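Local structure of SusD superfamily protein (Bacteroides thetaiotaomicron, 3MCX) at residues Tyr32-Ser36 / Phe258-Ile262. The protein is of unknown molecular function but belongs to the SusD family of outer-membrane proteins, whose members typically help bind glycans for uptake, and binds zinc ions in the crystal. Sequence-based numbering, arbitrary orientation.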
loop_
_atom_site.group_PDB
_atom_site.type_symbol
_atom_site.label_atom_id
_atom_site.label_comp_id
_atom_site.label_asym_id
_atom_site.label_seq_id
_atom_site.Cartn_x
_atom_site.Cartn_y
_atom_site.Cartn_z
ATOM N N TYR A 32 -8.814 -1.322 13.737
ATOM C CA TYR A 32 -7.444 -0.951 13.407
ATOM C C TYR A 32 -6.471 -2.100 13.680
ATOM O O TYR A 32 -5.584 -2.351 12.865
ATOM C CB TYR A 32 -7.028 0.244 14.242
ATOM C CG TYR A 32 -7.626 1.575 13.794
ATOM C CD1 TYR A 32 -7.331 2.092 12.559
ATOM C CD2 TYR A 32 -8.373 2.344 14.665
ATOM C CE1 TYR A 32 -7.828 3.365 12.160
ATOM C CE2 TYR A 32 -8.860 3.596 14.289
ATOM C CZ TYR A 32 -8.563 4.093 13.037
ATOM O OH TYR A 32 -8.982 5.349 12.642
ATOM N N ARG A 33 -6.662 -2.814 14.784
ATOM C CA ARG A 33 -5.800 -3.940 15.154
ATOM C C ARG A 33 -5.910 -5.046 14.108
ATOM O O ARG A 33 -4.917 -5.598 13.674
ATOM C CB ARG A 33 -6.127 -4.475 16.536
ATOM C CG ARG A 33 -5.084 -5.448 17.065
ATOM N N LEU A 34 -7.131 -5.359 13.668
ATOM C CA LEU A 34 -7.329 -6.368 12.635
ATOM C C LEU A 34 -6.648 -5.953 11.331
ATOM O O LEU A 34 -5.995 -6.759 10.653
ATOM C CB LEU A 34 -8.840 -6.589 12.409
ATOM C CG LEU A 34 -9.249 -7.766 11.537
ATOM C CD1 LEU A 34 -8.683 -9.101 12.062
ATOM C CD2 LEU A 34 -10.787 -7.838 11.605
ATOM N N ALA A 35 -6.750 -4.677 10.970
ATOM C CA ALA A 35 -6.116 -4.158 9.770
ATOM C C ALA A 35 -4.600 -4.275 9.836
ATOM O O ALA A 35 -3.952 -4.459 8.811
ATOM C CB ALA A 35 -6.558 -2.703 9.459
ATOM N N SER A 36 -4.036 -4.193 11.036
ATOM C CA SER A 36 -2.593 -4.286 11.192
ATOM C C SER A 36 -2.108 -5.730 11.210
ATOM O O SER A 36 -0.897 -5.987 11.155
ATOM C CB SER A 36 -2.161 -3.599 12.491
ATOM O OG SER A 36 -2.441 -4.404 13.588
ATOM N N PHE A 258 -0.824 8.336 8.345
ATOM C CA PHE A 258 -1.587 7.263 9.009
ATOM C C PHE A 258 -0.639 6.088 9.140
ATOM O O PHE A 258 -0.078 5.625 8.171
ATOM C CB PHE A 258 -2.830 6.921 8.206
ATOM C CG PHE A 258 -3.616 5.706 8.694
ATOM C CD1 PHE A 258 -3.759 5.418 10.045
ATOM C CD2 PHE A 258 -4.245 4.891 7.779
ATOM C CE1 PHE A 258 -4.504 4.299 10.457
ATOM C CE2 PHE A 258 -5.005 3.766 8.212
ATOM C CZ PHE A 258 -5.094 3.480 9.535
ATOM N N GLU A 259 -0.475 5.628 10.381
ATOM C CA GLU A 259 0.471 4.565 10.701
ATOM C C GLU A 259 -0.105 3.746 11.851
ATOM O O GLU A 259 -0.530 4.303 12.858
ATOM C CB GLU A 259 1.806 5.206 11.074
ATOM C CG GLU A 259 2.868 4.290 11.636
ATOM C CD GLU A 259 4.136 5.099 11.924
ATOM O OE1 GLU A 259 4.491 5.962 11.082
ATOM O OE2 GLU A 259 4.761 4.936 12.984
ATOM N N LEU A 260 -0.114 2.425 11.682
ATOM C CA LEU A 260 -0.655 1.516 12.694
ATOM C C LEU A 260 0.427 1.178 13.700
ATOM O O LEU A 260 1.548 0.848 13.342
ATOM C CB LEU A 260 -1.219 0.253 12.048
ATOM C CG LEU A 260 -2.363 0.511 11.075
ATOM C CD1 LEU A 260 -2.573 -0.710 10.186
ATOM C CD2 LEU A 260 -3.639 0.891 11.847
ATOM N N TYR A 261 0.066 1.263 14.977
ATOM C CA TYR A 261 0.990 1.047 16.091
ATOM C C TYR A 261 1.143 -0.440 16.358
ATOM O O TYR A 261 0.131 -1.165 16.525
ATOM C CB TYR A 261 0.443 1.740 17.325
ATOM C CG TYR A 261 1.307 1.651 18.553
ATOM C CD1 TYR A 261 2.603 2.124 18.548
ATOM C CD2 TYR A 261 0.824 1.088 19.746
ATOM C CE1 TYR A 261 3.388 2.044 19.681
ATOM C CE2 TYR A 261 1.602 1.020 20.892
ATOM C CZ TYR A 261 2.885 1.502 20.856
ATOM O OH TYR A 261 3.662 1.436 22.001
ATOM N N ILE A 262 2.402 -0.877 16.436
ATOM C CA ILE A 262 2.788 -2.255 16.678
ATOM C C ILE A 262 3.732 -2.323 17.858
ATOM O O ILE A 262 4.668 -1.522 17.995
ATOM C CB ILE A 262 3.539 -2.832 15.449
ATOM C CG1 ILE A 262 2.665 -2.803 14.179
ATOM C CG2 ILE A 262 4.139 -4.230 15.731
ATOM C CD1 ILE A 262 1.450 -3.718 14.237
HETATM O O HOH W 1 -2.073 -2.566 15.758
#
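The C-terminal end of helix 21-36 packs against strand 256-260 of a two-stranded antiparallel sheet and the loop that follows it, with Tyr-32 and Ser-36 meeting Phe-258 and Leu-260 of the strand and Ile-262 of the loop in a buried, mostly apolar contact. The rings of Tyr-32 and Phe-258 meet rim to rim, planes at 65°: CE1 of Tyr-32 lies 3.8 Å from CZ of Phe-258. Leu-260 suits its place because its two methyls reach different residues of the helix. Its CD2 approaches Tyr-32 CD1 at 3.9 Å, while CD1 rests on Ser-36 CB at 3.7 Å. Small Ser-36 admits this methyl; its OG lies between the backbone N and the carbonyl carbon (chi1 77°), which turns it back along the helix to donate to Arg-33 O at 2.8 Å. One water bridges the segments, donating to Ser-36 OG (2.9 Å) and to Tyr-261 O (2.7 Å); Ile-262 CD1 also touches Ser-36. Tyrosine combines an apolar rim with a hydroxyl hydrogen-bonded to Glu-124 and the backbone N of Ile-199. Were Tyr-32 an alanine, Phe-258 and Leu-260 would probably lose their aromatic neighbour, and Glu-124 and Ile-199 N a hydroxyl partner. Beyond the contact, strand 351-355 pairs with the strand at Phe-258 and Leu-260, while Leu-34 packs against helix 81-106.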